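Long-range contacts in Emp47p (form1) (Saccharomyces cerevisiae, PDB 2A6Y), which serves as a cargo receptor with a carbohydrate recognition domain, involved in glycoprotein secretion and required for Emp46p to leave the endoplasmic reticulum: residues Y18-L23 / G44-T49; G36-L41 / Q52-S57; T75-G80 / S161-I166. All coordinates share one frame; numbering follows the deposited sequence. Where two conformers were deposited one is given.

Interaction 1: residues Y18-L23 / G44-T49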
ATOM      1  N   TYR A  18       4.890  12.454  -7.393  1.00 16.12           N
ATOM      2  CA  TYR A  18       4.597  11.331  -6.484  1.00 15.13           C
ATOM      3  C   TYR A  18       3.863  10.226  -7.209  1.00 14.87           C
ATOM      4  O   TYR A  18       3.355   9.344  -6.508  1.00 14.99           O
ATOM      5  CB  TYR A  18       3.781  11.893  -5.309  1.00 16.16           C
ATOM      6  CG  TYR A  18       4.681  12.820  -4.494  1.00 16.35           C
ATOM      7  CD1 TYR A  18       5.685  12.308  -3.679  1.00 17.46           C
ATOM      8  CD2 TYR A  18       4.489  14.194  -4.594  1.00 21.15           C
ATOM      9  CE1 TYR A  18       6.481  13.173  -2.963  1.00 17.61           C
ATOM     10  CE2 TYR A  18       5.280  15.047  -3.883  1.00 23.40           C
ATOM     11  CZ  TYR A  18       6.284  14.539  -3.061  1.00 20.24           C
ATOM     12  OH  TYR A  18       7.070  15.426  -2.360  1.00 21.08           O
ATOM     13  N   SER A  19       3.800  10.250  -8.530  1.00 15.32           N
ATOM     14  CA  SER A  19       3.107   9.169  -9.247  1.00 14.84           C
ATOM     15  C   SER A  19       4.122   8.227  -9.868  1.00 14.64           C
ATOM     16  O   SER A  19       5.311   8.550 -10.028  1.00 15.85           O
ATOM     17  CB  SER A  19       2.221   9.744 -10.359  1.00 15.41           C
ATOM     18  OG  SER A  19       1.164  10.519  -9.802  1.00 16.47           O
ATOM     19  N   LEU A  20       3.634   7.058 -10.220  1.00 15.06           N
ATOM     20  CA  LEU A  20       4.373   6.049 -10.963  1.00 17.15           C
ATOM     21  C   LEU A  20       3.693   5.878 -12.310  1.00 20.36           C
ATOM     22  O   LEU A  20       2.588   5.294 -12.348  1.00 19.93           O
ATOM     23  CB  LEU A  20       4.307   4.726 -10.184  1.00 18.28           C
ATOM     24  CG  LEU A  20       5.077   3.566 -10.767  1.00 18.66           C
ATOM     25  CD1 LEU A  20       6.566   3.693 -10.476  1.00 19.50           C
ATOM     26  CD2 LEU A  20       4.568   2.247 -10.215  1.00 15.91           C
ATOM     27  N   PRO A  21       4.271   6.354 -13.396  1.00 23.46           N
ATOM     28  CA  PRO A  21       3.622   6.230 -14.705  1.00 25.73           C
ATOM     29  C   PRO A  21       3.509   4.770 -15.156  1.00 24.33           C
ATOM     30  O   PRO A  21       4.221   3.890 -14.682  1.00 25.33           O
ATOM     31  CB  PRO A  21       4.538   7.007 -15.651  1.00 30.09           C
ATOM     32  CG  PRO A  21       5.848   7.147 -14.957  1.00 31.14           C
ATOM     33  CD  PRO A  21       5.577   7.022 -13.475  1.00 24.85           C
ATOM     34  N   ASP A  22       2.611   4.504 -16.099  1.00 27.06           N
ATOM     35  CA  ASP A  22       2.542   3.231 -16.817  1.00 33.48           C
ATOM     36  C   ASP A  22       3.948   2.832 -17.249  1.00 32.73           C
ATOM     37  O   ASP A  22       4.732   3.657 -17.743  1.00 28.20           O
ATOM     38  CB  ASP A  22       1.634   3.341 -18.047  1.00 43.58           C
ATOM     39  CG  ASP A  22       1.757   2.163 -18.990  1.00 51.41           C
ATOM     40  OD1 ASP A  22       2.219   2.381 -20.133  1.00 67.15           O
ATOM     41  OD2 ASP A  22       1.399   1.011 -18.628  1.00 70.33           O
ATOM     42  N   LEU A  23       4.218   1.549 -17.041  1.00 29.89           N
ATOM     43  CA  LEU A  23       5.563   1.044 -17.260  1.00 30.67           C
ATOM     44  C   LEU A  23       5.747   0.317 -18.572  1.00 33.83           C
ATOM     45  O   LEU A  23       6.764  -0.391 -18.695  1.00 32.83           O
ATOM     46  CB  LEU A  23       5.900   0.095 -16.095  1.00 24.37           C
ATOM     47  CG  LEU A  23       5.822   0.794 -14.714  1.00 24.65           C
ATOM     48  CD1 LEU A  23       5.887  -0.244 -13.609  1.00 28.84           C
ATOM     49  CD2 LEU A  23       6.947   1.785 -14.584  1.00 25.31           C
ATOM     50  N   GLY A  44       6.167  -3.733 -18.676  1.00 19.11           N
ATOM     51  CA  GLY A  44       4.876  -3.248 -18.222  1.00 18.40           C
ATOM     52  C   GLY A  44       4.572  -3.285 -16.753  1.00 17.55           C
ATOM     53  O   GLY A  44       3.468  -2.810 -16.405  1.00 18.98           O
ATOM     54  N   ARG A  45       5.431  -3.823 -15.884  1.00 17.46           N
ATOM     55  CA  ARG A  45       5.046  -3.819 -14.465  1.00 15.75           C
ATOM     56  C   ARG A  45       6.297  -4.042 -13.615  1.00 14.81           C
ATOM     57  O   ARG A  45       7.275  -4.630 -14.096  1.00 16.06           O
ATOM     58  CB  ARG A  45       3.994  -4.886 -14.183  1.00 15.29           C
ATOM     59  CG  ARG A  45       4.544  -6.300 -14.109  1.00 16.54           C
ATOM     60  CD  ARG A  45       4.715  -6.970 -15.447  1.00 18.64           C
ATOM     61  NE  ARG A  45       4.937  -8.429 -15.291  1.00 17.91           N
ATOM     62  CZ  ARG A  45       5.648  -9.154 -16.149  1.00 16.50           C
ATOM     63  NH1 ARG A  45       6.177  -8.543 -17.204  1.00 17.22           N
ATOM     64  NH2 ARG A  45       5.838 -10.464 -15.978  1.00 17.85           N
ATOM     65  N   ILE A  46       6.232  -3.560 -12.374  1.00 13.45           N
ATOM     66  CA  ILE A  46       7.232  -3.914 -11.374  1.00 14.94           C
ATOM     67  C   ILE A  46       6.764  -5.183 -10.664  1.00 13.76           C
ATOM     68  O   ILE A  46       5.650  -5.264 -10.185  1.00 15.40           O
ATOM     69  CB  ILE A  46       7.496  -2.742 -10.385  1.00 16.33           C
ATOM     70  CG1 ILE A  46       8.303  -1.674 -11.126  1.00 19.64           C
ATOM     71  CG2 ILE A  46       8.224  -3.234  -9.154  1.00 16.92           C
ATOM     72  CD1 ILE A  46       8.512  -0.325 -10.546  1.00 22.53           C
ATOM     73  N   VAL A  47       7.628  -6.193 -10.668  1.00 12.46           N
ATOM     74  CA  VAL A  47       7.340  -7.477 -10.063  1.00 12.42           C
ATOM     75  C   VAL A  47       7.954  -7.502  -8.667  1.00 11.70           C
ATOM     76  O   VAL A  47       9.181  -7.465  -8.531  1.00 14.75           O
ATOM     77  CB  VAL A  47       7.898  -8.623 -10.943  1.00 13.74           C
ATOM     78  CG1 VAL A  47       7.668  -9.973 -10.256  1.00 14.94           C
ATOM     79  CG2 VAL A  47       7.199  -8.558 -12.290  1.00 15.89           C
ATOM     80  N   LEU A  48       7.158  -7.492  -7.607  1.00 12.11           N
ATOM     81  CA  LEU A  48       7.668  -7.439  -6.229  1.00 11.83           C
ATOM     82  C   LEU A  48       8.166  -8.784  -5.738  1.00 12.02           C
ATOM     83  O   LEU A  48       9.162  -8.809  -4.998  1.00 13.99           O
ATOM     84  CB  LEU A  48       6.597  -6.941  -5.256  1.00 12.53           C
ATOM     85  CG  LEU A  48       6.131  -5.514  -5.564  1.00 12.39           C
ATOM     86  CD1 LEU A  48       4.925  -5.154  -4.690  1.00 13.47           C
ATOM     87  CD2 LEU A  48       7.268  -4.509  -5.372  1.00 13.64           C
ATOM     88  N   THR A  49       7.477  -9.863  -6.125  1.00 11.78           N
ATOM     89  CA  THR A  49       7.860 -11.212  -5.685  1.00 12.14           C
ATOM     90  C   THR A  49       7.801 -12.163  -6.859  1.00 13.09           C
ATOM     91  O   THR A  49       7.015 -11.921  -7.789  1.00 13.95           O
ATOM     92  CB  THR A  49       6.938 -11.730  -4.556  1.00 10.83           C
ATOM     93  OG1 THR A  49       5.569 -11.805  -5.032  1.00 11.84           O
ATOM     94  CG2 THR A  49       6.967 -10.782  -3.349  1.00 11.14           C
TER
HETATM   95  O   HOH W   1       2.226  -0.548 -16.457  1.00 28.72           O
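L23 carries this contact, reaching from the loop 18-23 onto the start of strand 45-47. Its CB sits against the peptide that leaves G44, 3.7 Å from G44 C. From there CG turns anti to the carbonyl carbon and beside the backbone N (chi1 -59°), and one branch, CD1, goes on to do most of the touching. CD1 passes R45 at its CA, then comes to 3.6 Å from I46 N and 3.7 Å from I46 CG1. The methyl therefore lies against the strand backbone at I46 N and the CG1 branch of I46 together. I46 also has CG1 beside its own backbone N (chi1 -73°), which brings that branch round to L23, and its terminal CD1 is 4.0 Å from L23 CD1. L20 adds a looser touch further along, its CD1 4.5 Å from I46 CD1.

The polar links between the two backbones are modest. G44 N gives a weak, bent hydrogen bond to L23 O over 3.4 Å, with an N-H...O angle of 126°. A water also links the two backbones: it accepts from L23 N at 3.0 Å and donates to G44 O, at a point where they do not pair as regular strands. G44 has positive phi, a conformation that suits glycine, at the turn into strand 45-47.

Around this pair the apolar side chains run inward between the sheets of the lectin-like beta sandwich. L41 of strand 40-42 touches both L23 and I46, while P30 also packs on L23. L20 and I46 both meet L58 of strand 55-66, in the opposing sheet; L20 further rests on I220 and M223 of strand 217-227, the strand that flanks 45-47 across from 40-42.

Interaction 2: residues G36-L41 / Q52-S57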
ATOM      1  N   GLY A  36      13.508  -2.408  -4.020  1.00 11.80           N
ATOM      2  CA  GLY A  36      14.397  -3.068  -3.062  1.00 13.38           C
ATOM      3  C   GLY A  36      14.190  -4.559  -3.081  1.00 11.81           C
ATOM      4  O   GLY A  36      13.138  -5.071  -3.499  1.00 12.50           O
ATOM      5  N   GLU A  37      15.183  -5.244  -2.516  1.00 13.19           N
ATOM      6  CA  GLU A  37      15.174  -6.682  -2.307  1.00 13.41           C
ATOM      7  C   GLU A  37      15.012  -7.329  -3.663  1.00 13.68           C
ATOM      8  O   GLU A  37      15.779  -7.041  -4.606  1.00 16.06           O
ATOM      9  CB  GLU A  37      14.134  -7.114  -1.247  1.00 14.65           C
ATOM     10  CG  GLU A  37      14.475  -6.493   0.106  1.00 14.75           C
ATOM     11  CD  GLU A  37      13.969  -5.061   0.225  1.00 16.10           C
ATOM     12  OE1 GLU A  37      12.844  -4.789  -0.272  1.00 16.66           O
ATOM     13  OE2 GLU A  37      14.684  -4.200   0.796  1.00 20.20           O
ATOM     14  N   GLN A  38      14.056  -8.222  -3.852  1.00 14.10           N
ATOM     15  CA  GLN A  38      13.964  -8.919  -5.140  1.00 14.25           C
ATOM     16  C   GLN A  38      13.008  -8.273  -6.119  1.00 14.12           C
ATOM     17  O   GLN A  38      12.719  -8.840  -7.175  1.00 17.03           O
ATOM     18  CB  GLN A  38      13.508 -10.379  -4.901  1.00 16.40           C
ATOM     19  CG  GLN A  38      14.610 -11.061  -4.072  1.00 20.53           C
ATOM     20  CD  GLN A  38      14.210 -12.277  -3.308  1.00 28.96           C
ATOM     21  OE1 GLN A  38      13.371 -12.232  -2.389  1.00 40.02           O
ATOM     22  NE2 GLN A  38      14.857 -13.384  -3.659  1.00 32.67           N
ATOM     23  N   ALA A  39      12.538  -7.055  -5.776  1.00 14.49           N
ATOM     24  CA  ALA A  39      11.657  -6.383  -6.746  1.00 13.68           C
ATOM     25  C   ALA A  39      12.399  -6.046  -8.043  1.00 13.73           C
ATOM     26  O   ALA A  39      13.592  -5.661  -8.017  1.00 17.38           O
ATOM     27  CB  ALA A  39      11.066  -5.117  -6.117  1.00 13.50           C
ATOM     28  N   SER A  40      11.721  -6.163  -9.193  1.00 15.16           N
ATOM     29  CA  SER A  40      12.428  -5.792 -10.422  1.00 16.68           C
ATOM     30  C   SER A  40      11.451  -5.175 -11.428  1.00 15.48           C
ATOM     31  O   SER A  40      10.247  -5.447 -11.384  1.00 18.71           O
ATOM     32  CB  SER A  40      13.137  -6.985 -11.065  1.00 21.29           C
ATOM     33  OG  SER A  40      12.112  -7.861 -11.503  1.00 24.48           O
ATOM     34  N   LEU A  41      12.002  -4.346 -12.316  1.00 15.35           N
ATOM     35  CA  LEU A  41      11.204  -3.845 -13.414  1.00 15.00           C
ATOM     36  C   LEU A  41      11.177  -4.921 -14.492  1.00 14.88           C
ATOM     37  O   LEU A  41      12.247  -5.332 -14.966  1.00 17.84           O
ATOM     38  CB  LEU A  41      11.752  -2.528 -13.943  1.00 18.03           C
ATOM     39  CG  LEU A  41      11.017  -1.949 -15.160  1.00 17.29           C
ATOM     40  CD1 LEU A  41       9.619  -1.504 -14.797  1.00 19.51           C
ATOM     41  CD2 LEU A  41      11.851  -0.804 -15.712  1.00 24.28           C
ATOM     42  N   GLN A  52      10.336 -18.673  -5.082  1.00 17.71           N
ATOM     43  CA  GLN A  52       9.934 -18.987  -3.707  1.00 15.74           C
ATOM     44  C   GLN A  52      10.514 -18.122  -2.599  1.00 16.35           C
ATOM     45  O   GLN A  52      11.684 -17.708  -2.682  1.00 19.03           O
ATOM     46  CB  GLN A  52      10.360 -20.446  -3.451  1.00 18.50           C
ATOM     47  CG  GLN A  52       9.654 -21.408  -4.389  1.00 20.82           C
ATOM     48  CD  GLN A  52      10.256 -22.806  -4.363  1.00 31.00           C
ATOM     49  OE1 GLN A  52      10.379 -23.376  -3.269  1.00 38.05           O
ATOM     50  NE2 GLN A  52      10.619 -23.360  -5.522  1.00 43.82           N
ATOM     51  N   ASN A  53       9.726 -17.872  -1.559  1.00 13.53           N
ATOM     52  CA  ASN A  53      10.077 -17.097  -0.386  1.00 13.82           C
ATOM     53  C   ASN A  53      10.842 -15.820  -0.794  1.00 14.23           C
ATOM     54  O   ASN A  53      11.959 -15.560  -0.355  1.00 19.55           O
ATOM     55  CB  ASN A  53      10.893 -17.896   0.624  1.00 16.93           C
ATOM     56  CG  ASN A  53      10.798 -17.425   2.059  1.00 21.98           C
ATOM     57  OD1 ASN A  53      11.514 -17.947   2.944  1.00 40.04           O
ATOM     58  ND2 ASN A  53       9.963 -16.479   2.405  1.00 15.84           N
ATOM     59  N   SER A  54      10.158 -15.051  -1.616  1.00 13.43           N
ATOM     60  CA  SER A  54      10.582 -13.810  -2.248  1.00 13.61           C
ATOM     61  C   SER A  54      10.085 -12.613  -1.485  1.00 10.12           C
ATOM     62  O   SER A  54       8.977 -12.685  -0.912  1.00 13.54           O
ATOM     63  CB  SER A  54      10.042 -13.880  -3.735  1.00 16.68           C
ATOM     64  OG  SER A  54      10.377 -12.756  -4.456  1.00 23.10           O
ATOM     65  N   LYS A  55      10.785 -11.488  -1.454  1.00 11.95           N
ATOM     66  CA  LYS A  55      10.301 -10.224  -0.908  1.00 11.91           C
ATOM     67  C   LYS A  55      10.703  -9.064  -1.809  1.00 11.47           C
ATOM     68  O   LYS A  55      11.795  -9.133  -2.401  1.00 14.41           O
ATOM     69  CB  LYS A  55      10.867  -9.888   0.475  1.00 15.98           C
ATOM     70  CG  LYS A  55      10.351 -10.850   1.499  1.00 18.78           C
ATOM     71  CD  LYS A  55      10.902 -10.653   2.897  1.00 22.62           C
ATOM     72  CE  LYS A  55      10.188 -11.588   3.863  0.53 21.17           C
ATOM     73  NZ  LYS A  55      10.020 -13.003   3.412  0.53 22.65           N
ATOM     74  N   GLY A  56       9.913  -8.016  -1.901  1.00 11.25           N
ATOM     75  CA  GLY A  56      10.268  -6.865  -2.722  1.00 11.75           C
ATOM     76  C   GLY A  56       9.659  -5.589  -2.182  1.00 10.79           C
ATOM     77  O   GLY A  56       8.651  -5.647  -1.446  1.00 12.79           O
ATOM     78  N   SER A  57      10.241  -4.453  -2.540  1.00 11.05           N
ATOM     79  CA  SER A  57       9.690  -3.168  -2.116  1.00 10.64           C
ATOM     80  C   SER A  57       9.784  -2.172  -3.269  1.00 10.12           C
ATOM     81  O   SER A  57      10.638  -2.316  -4.135  1.00 11.53           O
ATOM     82  CB  SER A  57      10.402  -2.624  -0.874  1.00 11.39           C
ATOM     83  OG  SER A  57      11.799  -2.443  -1.192  1.00 13.79           O
TER
HETATM   84  O   HOH W   2      14.111 -16.060  -2.336  1.00 31.51           O
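S57 OG donates to E37 OE1 over 2.7 Å, meeting the carboxylate on its syn side and 18° out of its plane. The E37 chain bends at chi2 (82°), which brings OE1 to S57. Its two oxygens have further partners: N107 ND2 also reaches OE1, and K103 forms a salt bridge with OE2.

Q38 grips K55 twice. Its backbone N donates to K55 O, lying in the carbonyl plane, at 2.8 Å; its side chain, extended beyond CG, sets OE1 to accept from K55 N, also at 2.8 Å. The amide's other end, NE2, donates to a water that in turn donates to Q52 O.

Strand 33-37 is the outer strand of its sheet, paired antiparallel with 55-66, and G36 and S57 form the hydrogen-bonded pair: G36 N to S57 O at 2.9 Å, S57 N to G36 O at 3.1 Å. From G36 to A39 the chain makes a type II' beta turn, leaving this sheet of the sandwich for strand 40-42 of the other. A39 N closes the turn on G36 O, on the opposite face of that carbonyl from S57 N.

Beyond these bonds, E37 CB rests 3.3 Å from K55 O, and A39 CB lies 3.5 Å from S57 O. G56 CA makes a C-H...O contact with G36 O.

Interaction 3: residues T75-G80 / S161-I166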
ATOM      1  N   THR A  75      -2.517   0.435  -8.810  1.00 13.36           N
ATOM      2  CA  THR A  75      -3.020  -0.644  -9.652  1.00 12.68           C
ATOM      3  C   THR A  75      -2.067  -1.838  -9.542  1.00 11.33           C
ATOM      4  O   THR A  75      -0.879  -1.717  -9.846  1.00 13.35           O
ATOM      5  CB  THR A  75      -3.156  -0.197 -11.104  1.00 14.81           C
ATOM      6  OG1 THR A  75      -4.024   0.940 -11.189  1.00 17.33           O
ATOM      7  CG2 THR A  75      -3.787  -1.328 -11.950  1.00 18.70           C
ATOM      8  N   PHE A  76      -2.579  -2.997  -9.093  1.00 13.83           N
ATOM      9  CA  PHE A  76      -1.750  -4.153  -8.792  1.00 14.07           C
ATOM     10  C   PHE A  76      -2.487  -5.441  -9.215  1.00 12.20           C
ATOM     11  O   PHE A  76      -3.669  -5.449  -9.499  1.00 14.61           O
ATOM     12  CB  PHE A  76      -1.370  -4.212  -7.299  1.00 13.62           C
ATOM     13  CG  PHE A  76      -2.492  -4.826  -6.475  1.00 14.88           C
ATOM     14  CD1 PHE A  76      -2.366  -6.121  -5.996  1.00 14.68           C
ATOM     15  CD2 PHE A  76      -3.645  -4.107  -6.198  1.00 14.20           C
ATOM     16  CE1 PHE A  76      -3.361  -6.774  -5.253  1.00 16.10           C
ATOM     17  CE2 PHE A  76      -4.649  -4.754  -5.475  1.00 17.50           C
ATOM     18  CZ  PHE A  76      -4.521  -6.069  -4.996  1.00 16.96           C
ATOM     19  N   ARG A  77      -1.714  -6.511  -9.224  1.00 12.57           N
ATOM     20  CA  ARG A  77      -2.366  -7.820  -9.322  1.00 14.52           C
ATOM     21  C   ARG A  77      -1.489  -8.868  -8.668  1.00 12.87           C
ATOM     22  O   ARG A  77      -0.315  -8.623  -8.382  1.00 15.17           O
ATOM     23  CB  ARG A  77      -2.648  -8.080 -10.782  1.00 19.04           C
ATOM     24  CG  ARG A  77      -1.575  -8.727 -11.557  1.00 23.12           C
ATOM     25  CD  ARG A  77      -2.123  -9.031 -12.997  1.00 26.25           C
ATOM     26  NE  ARG A  77      -0.979  -9.508 -13.728  1.00 24.12           N
ATOM     27  CZ  ARG A  77      -1.023 -10.144 -14.869  1.00 25.38           C
ATOM     28  NH1 ARG A  77      -2.193 -10.390 -15.466  1.00 28.67           N
ATOM     29  NH2 ARG A  77       0.149 -10.501 -15.370  1.00 27.86           N
ATOM     30  N   SER A  78      -2.099 -10.006  -8.414  1.00 12.98           N
ATOM     31  CA  SER A  78      -1.389 -11.189  -7.983  1.00 13.11           C
ATOM     32  C   SER A  78      -1.605 -12.290  -9.025  1.00 14.59           C
ATOM     33  O   SER A  78      -2.722 -12.530  -9.447  1.00 15.06           O
ATOM     34  CB  SER A  78      -1.948 -11.695  -6.642  1.00 14.49           C
ATOM     35  OG  SER A  78      -1.411 -12.982  -6.394  1.00 16.85           O
ATOM     36  N   VAL A  79      -0.528 -12.954  -9.430  1.00 13.61           N
ATOM     37  CA  VAL A  79      -0.606 -14.074 -10.378  1.00 13.64           C
ATOM     38  C   VAL A  79       0.246 -15.234  -9.886  1.00 14.59           C
ATOM     39  O   VAL A  79       1.236 -14.986  -9.182  1.00 14.92           O
ATOM     40  CB  VAL A  79      -0.142 -13.715 -11.801  1.00 16.05           C
ATOM     41  CG1 VAL A  79      -1.117 -12.700 -12.391  1.00 22.31           C
ATOM     42  CG2 VAL A  79       1.281 -13.154 -11.812  1.00 18.07           C
ATOM     43  N   GLY A  80      -0.134 -16.436 -10.311  1.00 13.54           N
ATOM     44  CA  GLY A  80       0.751 -17.561 -10.222  1.00 15.69           C
ATOM     45  C   GLY A  80       0.501 -18.471  -9.051  1.00 14.89           C
ATOM     46  O   GLY A  80       1.135 -19.554  -8.903  1.00 16.35           O
ATOM     47  N   SER A 161      -6.024 -12.385 -13.492  1.00 40.21           N
ATOM     48  CA  SER A 161      -5.372 -11.657 -14.577  1.00 42.81           C
ATOM     49  C   SER A 161      -5.686 -10.174 -14.603  1.00 36.64           C
ATOM     50  O   SER A 161      -4.755  -9.405 -14.867  1.00 36.43           O
ATOM     51  CB  SER A 161      -5.782 -12.296 -15.913  1.00 48.38           C
ATOM     52  OG  SER A 161      -7.168 -12.616 -15.878  1.00 58.02           O
ATOM     53  N   VAL A 162      -6.908  -9.726 -14.360  1.00 29.96           N
ATOM     54  CA  VAL A 162      -7.176  -8.276 -14.502  1.00 26.10           C
ATOM     55  C   VAL A 162      -6.687  -7.547 -13.260  1.00 23.16           C
ATOM     56  O   VAL A 162      -7.050  -7.909 -12.128  1.00 21.44           O
ATOM     57  CB  VAL A 162      -8.677  -8.036 -14.698  1.00 33.56           C
ATOM     58  CG1 VAL A 162      -9.021  -6.570 -14.889  1.00 33.18           C
ATOM     59  CG2 VAL A 162      -9.154  -8.848 -15.902  1.00 45.40           C
ATOM     60  N   PRO A 163      -5.857  -6.522 -13.410  1.00 20.70           N
ATOM     61  CA  PRO A 163      -5.387  -5.790 -12.228  1.00 17.59           C
ATOM     62  C   PRO A 163      -6.530  -5.119 -11.487  1.00 17.22           C
ATOM     63  O   PRO A 163      -7.597  -4.810 -12.054  1.00 22.15           O
ATOM     64  CB  PRO A 163      -4.431  -4.724 -12.777  1.00 17.55           C
ATOM     65  CG  PRO A 163      -4.031  -5.311 -14.122  1.00 24.17           C
ATOM     66  CD  PRO A 163      -5.294  -6.009 -14.664  1.00 21.49           C
ATOM     67  N   SER A 164      -6.305  -4.931 -10.186  1.00 17.45           N
ATOM     68  CA  SER A 164      -7.231  -4.211  -9.334  1.00 17.25           C
ATOM     69  C   SER A 164      -6.715  -2.813  -8.986  1.00 15.14           C
ATOM     70  O   SER A 164      -5.497  -2.665  -8.893  1.00 15.56           O
ATOM     71  CB  SER A 164      -7.427  -4.956  -8.013  1.00 20.38           C
ATOM     72  OG  SER A 164      -8.072  -6.227  -8.131  1.00 25.56           O
ATOM     73  N   THR A 165      -7.614  -1.846  -8.779  1.00 15.90           N
ATOM     74  CA  THR A 165      -7.141  -0.536  -8.384  1.00 15.62           C
ATOM     75  C   THR A 165      -7.662  -0.198  -6.994  1.00 14.16           C
ATOM     76  O   THR A 165      -8.886  -0.188  -6.794  1.00 19.21           O
ATOM     77  CB  THR A 165      -7.613   0.554  -9.364  1.00 19.85           C
ATOM     78  OG1 THR A 165      -7.006   0.322 -10.638  1.00 21.71           O
ATOM     79  CG2 THR A 165      -7.136   1.917  -8.909  1.00 21.41           C
ATOM     80  N   ILE A 166      -6.725   0.094  -6.104  1.00 13.04           N
ATOM     81  CA  ILE A 166      -7.102   0.596  -4.764  1.00 12.87           C
ATOM     82  C   ILE A 166      -6.953   2.107  -4.729  1.00 12.40           C
ATOM     83  O   ILE A 166      -5.865   2.623  -5.021  1.00 14.51           O
ATOM     84  CB  ILE A 166      -6.234  -0.075  -3.690  1.00 12.41           C
ATOM     85  CG1 ILE A 166      -6.400  -1.582  -3.626  1.00 16.68           C
ATOM     86  CG2 ILE A 166      -6.498   0.606  -2.341  1.00 16.07           C
ATOM     87  CD1 ILE A 166      -5.350  -2.237  -2.711  1.00 17.32           C
TER
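The R77 guanidinium has V79 CG1 over one face, 3.4 Å above the plane and toward the rim, and S161 O at its edge. NH1 donates to that carbonyl oxygen over 2.8 Å, nearly in the guanidinium plane and on a lone pair of the oxygen. The chain is extended from CG to NE, and NE forms a salt bridge with E219 of the neighbouring strand 217-227. The F76 ring touches with CE2, which lies 3.8 Å from both S164 CB and I166 CD1; M155 and I220 also pack on this ring.

At F76 the backbones pair antiparallel, F76 N to S164 O at 2.9 Å and S164 N to F76 O at 2.8 Å. On the side away from F76, T75 OG1 and T165 OG1 share a hydrogen bond of 3.1 Å, while T75 CG2 lies 3.6 Å from P163 CB.

Strand 70-79 is thus zipped to 164-171 with a buried aromatic on one face and threonine hydroxyls on the other. Toward S161, R77 adds a side-chain bond to the backbone pairing; S161 O is a neutral acceptor, so the charge is probably offset by E219 instead.

How the interactions relate
All three contacts belong to one beta sandwich of the legume-like lectin family, and none involves a bound sugar or metal. Interactions 1 and 2 are interleaved along the chain and touch, their centres 13 Å apart: V47 N lies 2.8 Å from S40 O, probably a hydrogen bond between strands 45-47 and 40-42, and T49 CA lies 3.2 Å from S54 OG. Interaction 3 sits further into the sheet that holds those two strands, about 12 Å from interaction 1 and 17 Å from interaction 2 between centres, touching neither. Strand 217-227 bridges the gap between 45-47 and 70-79, and its E219 forms salt bridges with both R45, which also bonds to E43 O, and R77.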